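Local coordinates for protein DNA ligase (Archaeoglobus fulgidus, PDB 3GDE) that probably seals nicks in double-stranded DNA during replication, recombination and repair, using ATP and passing through an adenylated lysine intermediate, at residues R118-R121 / E122-E126; L42-V45 / V46-T50. All coordinates share one frame; numbering follows the deposited sequence.

Interaction 1 (R118-R121 / E122-E126)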
loop_
_atom_site.group_PDB
_atom_site.type_symbol
_atom_site.label_atom_id
_atom_site.label_comp_id
_atom_site.label_asym_id
_atom_site.label_seq_id
_atom_site.Cartn_x
_atom_site.Cartn_y
_atom_site.Cartn_z
ATOM N N ARG A 118 -5.061 23.748 8.146
ATOM C CA ARG A 118 -5.362 24.284 6.826
ATOM C C ARG A 118 -4.088 24.757 6.113
ATOM O O ARG A 118 -3.865 24.405 4.955
ATOM C CB ARG A 118 -6.412 25.402 6.928
ATOM C CG ARG A 118 -7.275 25.572 5.662
ATOM C CD ARG A 118 -8.524 24.643 5.615
ATOM N NE ARG A 118 -8.471 23.543 6.584
ATOM C CZ ARG A 118 -8.060 22.301 6.324
ATOM N NH1 ARG A 118 -7.661 21.951 5.100
ATOM N NH2 ARG A 118 -8.046 21.406 7.304
ATOM N N LYS A 119 -3.251 25.523 6.814
ATOM C CA LYS A 119 -1.949 25.932 6.286
ATOM C C LYS A 119 -1.020 24.753 5.964
ATOM O O LYS A 119 -0.336 24.773 4.934
ATOM C CB LYS A 119 -1.233 26.906 7.223
ATOM C CG LYS A 119 -0.168 27.741 6.503
ATOM C CD LYS A 119 1.072 27.953 7.347
ATOM C CE LYS A 119 1.564 29.395 7.217
ATOM N NZ LYS A 119 0.915 30.275 8.267
ATOM N N VAL A 120 -0.994 23.744 6.833
ATOM C CA VAL A 120 -0.222 22.518 6.577
ATOM C C VAL A 120 -0.675 21.852 5.269
ATOM O O VAL A 120 0.135 21.525 4.414
ATOM C CB VAL A 120 -0.315 21.503 7.752
ATOM C CG1 VAL A 120 0.298 20.169 7.365
ATOM C CG2 VAL A 120 0.384 22.055 8.982
ATOM N N ARG A 121 -1.981 21.676 5.136
ATOM C CA ARG A 121 -2.589 21.142 3.926
ATOM C C ARG A 121 -2.226 21.948 2.668
ATOM O O ARG A 121 -1.869 21.363 1.656
ATOM C CB ARG A 121 -4.099 21.114 4.092
ATOM C CG ARG A 121 -4.844 20.649 2.873
ATOM C CD ARG A 121 -5.046 19.163 2.992
ATOM N NE ARG A 121 -4.214 18.431 2.065
ATOM C CZ ARG A 121 -3.980 17.127 2.128
ATOM N NH1 ARG A 121 -4.492 16.387 3.099
ATOM N NH2 ARG A 121 -3.203 16.570 1.213
ATOM N N GLU A 122 -2.319 23.276 2.752
ATOM C CA GLU A 122 -2.040 24.167 1.609
ATOM C C GLU A 122 -0.576 24.100 1.190
ATOM O O GLU A 122 -0.279 23.989 0.007
ATOM C CB GLU A 122 -2.405 25.629 1.917
ATOM C CG GLU A 122 -3.804 25.852 2.491
ATOM C CD GLU A 122 -4.919 25.948 1.445
ATOM O OE1 GLU A 122 -6.035 26.362 1.845
ATOM O OE2 GLU A 122 -4.697 25.618 0.244
ATOM N N THR A 123 0.321 24.168 2.171
ATOM C CA THR A 123 1.763 24.053 1.945
ATOM C C THR A 123 2.132 22.702 1.313
ATOM O O THR A 123 2.927 22.653 0.366
ATOM C CB THR A 123 2.531 24.246 3.265
ATOM O OG1 THR A 123 2.043 25.429 3.912
ATOM C CG2 THR A 123 4.038 24.369 3.013
ATOM N N PHE A 124 1.540 21.622 1.839
ATOM C CA PHE A 124 1.679 20.267 1.258
ATOM C C PHE A 124 1.205 20.176 -0.192
ATOM O O PHE A 124 1.904 19.600 -1.035
ATOM C CB PHE A 124 0.958 19.213 2.106
ATOM C CG PHE A 124 1.705 18.812 3.359
ATOM C CD1 PHE A 124 1.131 17.937 4.270
ATOM C CD2 PHE A 124 2.972 19.321 3.637
ATOM C CE1 PHE A 124 1.815 17.546 5.429
ATOM C CE2 PHE A 124 3.653 18.948 4.798
ATOM C CZ PHE A 124 3.071 18.055 5.689
ATOM N N ASP A 125 0.025 20.734 -0.482
ATOM C CA ASP A 125 -0.513 20.732 -1.846
ATOM C C ASP A 125 0.389 21.489 -2.826
ATOM O O ASP A 125 0.580 21.041 -3.959
ATOM C CB ASP A 125 -1.956 21.256 -1.888
ATOM C CG ASP A 125 -2.972 20.263 -1.290
ATOM O OD1 ASP A 125 -2.595 19.138 -0.894
ATOM O OD2 ASP A 125 -4.166 20.611 -1.229
ATOM N N GLU A 126 0.968 22.614 -2.388
ATOM C CA GLU A 126 1.957 23.307 -3.207
ATOM C C GLU A 126 3.223 22.470 -3.431
ATOM O O GLU A 126 3.678 22.346 -4.558
ATOM C CB GLU A 126 2.350 24.669 -2.639
ATOM C CG GLU A 126 3.426 25.285 -3.537
ATOM C CD GLU A 126 3.833 26.697 -3.203
ATOM O OE1 GLU A 126 4.687 27.205 -3.953
ATOM O OE2 GLU A 126 3.330 27.286 -2.217
HETATM O O HOH W 1 -7.165 24.034 2.635
#
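Val-120 and Phe-124, one turn apart on helix 117-129, form the tightly packed side of this stretch. CG1 of Val-120 stands over one face of the Phe-124 ring, displaced toward its rim, 3.6 Å from CE1 and 24° off the ring normal, a CH-pi contact. The two side chains run alongside each other into the interior, where Val-120 meets Leu-158 and Phe-48, and Phe-124 meets Leu-161 and Ile-162. Round the helix, Thr-123 turns its hydroxyl back onto the preceding turn: with OG1 anti to its own carbonyl carbon (chi1 -49°), the group reaches O of Lys-119 at 2.7 Å. That carbonyl also accepts the Thr-123 backbone N-H, and the two donors approach from opposite faces of its plane.

The solvent side, at Lys-119 and Glu-122, is looser. The Glu-122 carboxylate does not touch the guanidinium of Arg-118; OE1 of Glu-122 and NH1 of Arg-118 are 5.7 Å apart, linked through a water whose bond to the glutamate is weak. A third flank faces helix 39-49 and the loop with Val-53 and Tyr-54. Here Arg-121 bends at chi2 and chi3 to bring NE and NH2 to OD1 of Asp-125, both at 3.4 Å. These are weak bonds of a salt bridge that meets the guanidinium edge in plane, while the carboxylate is turned 44° from it. Stronger partners lie elsewhere: NH2 of Arg-121 also bonds to O of Val-53, and its NH1 forms a salt bridge with the carboxylate of Asp-44; Asp-125 binds the hydroxyl of Tyr-54, and Arg-118 pairs with Asp-41. The chemistry thus implies that these arginines chiefly tie the helix to its neighbours, with the ion pair along it an auxiliary link.

Interaction 2 (L42-V45 / V46-T50)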
loop_
_atom_site.group_PDB
_atom_site.type_symbol
_atom_site.label_atom_id
_atom_site.label_comp_id
_atom_site.label_asym_id
_atom_site.label_seq_id
_atom_site.Cartn_x
_atom_site.Cartn_y
_atom_site.Cartn_z
ATOM N N LEU A 42 -11.516 17.660 9.747
ATOM C CA LEU A 42 -11.866 16.256 10.020
ATOM C C LEU A 42 -11.159 15.336 9.021
ATOM O O LEU A 42 -10.447 14.416 9.408
ATOM C CB LEU A 42 -13.390 16.023 9.982
ATOM C CG LEU A 42 -13.844 14.546 10.122
ATOM C CD1 LEU A 42 -13.359 13.903 11.432
ATOM C CD2 LEU A 42 -15.356 14.359 9.967
ATOM N N TYR A 43 -11.357 15.629 7.739
ATOM C CA TYR A 43 -10.709 14.935 6.636
ATOM C C TYR A 43 -9.202 14.862 6.842
ATOM O O TYR A 43 -8.609 13.781 6.831
ATOM C CB TYR A 43 -11.031 15.645 5.317
ATOM C CG TYR A 43 -10.472 14.959 4.097
ATOM C CD1 TYR A 43 -11.240 14.035 3.379
ATOM C CD2 TYR A 43 -9.171 15.229 3.657
ATOM C CE1 TYR A 43 -10.726 13.397 2.250
ATOM C CE2 TYR A 43 -8.647 14.600 2.536
ATOM C CZ TYR A 43 -9.428 13.680 1.837
ATOM O OH TYR A 43 -8.905 13.056 0.724
ATOM N N ASP A 44 -8.582 16.014 7.045
ATOM C CA ASP A 44 -7.141 16.057 7.236
ATOM C C ASP A 44 -6.682 15.266 8.462
ATOM O O ASP A 44 -5.705 14.532 8.386
ATOM C CB ASP A 44 -6.651 17.503 7.306
ATOM C CG ASP A 44 -6.666 18.189 5.958
ATOM O OD1 ASP A 44 -6.585 17.497 4.917
ATOM O OD2 ASP A 44 -6.753 19.437 5.938
ATOM N N VAL A 45 -7.398 15.388 9.574
ATOM C CA VAL A 45 -7.011 14.676 10.803
ATOM C C VAL A 45 -7.048 13.149 10.603
ATOM O O VAL A 45 -6.164 12.437 11.079
ATOM C CB VAL A 45 -7.871 15.137 12.032
ATOM C CG1 VAL A 45 -7.759 14.165 13.208
ATOM C CG2 VAL A 45 -7.448 16.510 12.471
ATOM N N VAL A 46 -8.064 12.661 9.891
ATOM C CA VAL A 46 -8.215 11.230 9.669
ATOM C C VAL A 46 -7.054 10.693 8.814
ATOM O O VAL A 46 -6.435 9.678 9.158
ATOM C CB VAL A 46 -9.608 10.865 9.075
ATOM C CG1 VAL A 46 -9.636 9.419 8.607
ATOM C CG2 VAL A 46 -10.697 11.091 10.117
ATOM N N LEU A 47 -6.757 11.392 7.721
ATOM C CA LEU A 47 -5.575 11.089 6.923
ATOM C C LEU A 47 -4.299 11.197 7.753
ATOM O O LEU A 47 -3.587 10.204 7.911
ATOM C CB LEU A 47 -5.505 11.972 5.674
ATOM C CG LEU A 47 -6.107 11.343 4.413
ATOM C CD1 LEU A 47 -7.614 11.194 4.520
ATOM C CD2 LEU A 47 -5.722 12.122 3.144
ATOM N N PHE A 48 -4.043 12.384 8.307
ATOM C CA PHE A 48 -2.801 12.667 9.029
ATOM C C PHE A 48 -2.463 11.676 10.154
ATOM O O PHE A 48 -1.306 11.293 10.309
ATOM C CB PHE A 48 -2.770 14.109 9.563
ATOM C CG PHE A 48 -2.743 15.170 8.479
ATOM C CD1 PHE A 48 -2.734 14.825 7.131
ATOM C CD2 PHE A 48 -2.702 16.514 8.817
ATOM C CE1 PHE A 48 -2.708 15.802 6.141
ATOM C CE2 PHE A 48 -2.666 17.495 7.841
ATOM C CZ PHE A 48 -2.681 17.146 6.500
ATOM N N ILE A 49 -3.459 11.244 10.927
ATOM C CA ILE A 49 -3.187 10.306 12.024
ATOM C C ILE A 49 -2.690 8.935 11.519
ATOM O O ILE A 49 -1.981 8.218 12.243
ATOM C CB ILE A 49 -4.395 10.171 13.000
ATOM C CG1 ILE A 49 -3.976 9.475 14.299
ATOM C CG2 ILE A 49 -5.569 9.456 12.326
ATOM C CD1 ILE A 49 -4.971 9.653 15.453
ATOM N N THR A 50 -3.046 8.594 10.279
ATOM C CA THR A 50 -2.601 7.340 9.659
ATOM C C THR A 50 -1.252 7.461 8.946
ATOM O O THR A 50 -0.824 6.519 8.283
ATOM C CB THR A 50 -3.638 6.777 8.657
ATOM O OG1 THR A 50 -3.885 7.738 7.626
ATOM C CG2 THR A 50 -4.945 6.444 9.354
#
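Asp-44 lies alongside Phe-48 one turn further on in helix 39-49, and following it outward accounts for much of the contact. Its CB sits over one face of the Phe-48 ring, offset toward the rim, 4.0 Å from CE2 and 17° off the ring normal, a CH-pi contact. Next, CG comes within 4.2 Å of CZ of Phe-48, and the carboxylate runs almost parallel to the ring, the planes only 6° apart. At the tip both oxygens of this buried acid are satisfied by arginines of helix 117-129, Arg-118 and Arg-121. The backbone follows the same pairing, Phe-48 N donating to Asp-44 O at 2.7 Å.

On another side of the helix Leu-47 covers Tyr-43. The tyrosine has CG anti to its backbone N (chi1 -177°), which sends the ring outward from the helix, where Leu-47 from the next turn can reach one face. Leu-47 CD1 makes a CH-pi contact over that face, offset toward the rim, and CD2 is 3.9 Å from CE2 of Tyr-43, while the tyrosine hydroxyl bonds to Asp-199. Leu-42 CD1 and Val-46 CG2 touch more lightly, at 4.1 Å. These i to i+4 side-chain contacts run along a buried alpha-helix of the all-helical N-terminal DNA-binding domain of ATP-dependent DNA ligases.

Overall arrangement
Both interactions lie in the N-terminal helical region, on separate helices: 42-50 on helix 39-49 and 118-126 on helix 117-129, with centres about 13 Å apart. Interaction 2 is almost wholly buried and mostly apolar, whereas interaction 1 has one buried apolar flank, an exposed edge at Lys-119 and Glu-122, and charged groups turned to neighbouring elements. The two meet directly. Asp-44 takes Arg-118 NH2 on OD2 at 2.7 Å and Arg-121 NH1 on OD1 at 3.0 Å, so the buried acid of one helix is paired by two arginines of the other. Beside these salt bridges, Phe-48 packs on Val-120 and Arg-121, giving the interface a hydrophobic as well as an ionic component.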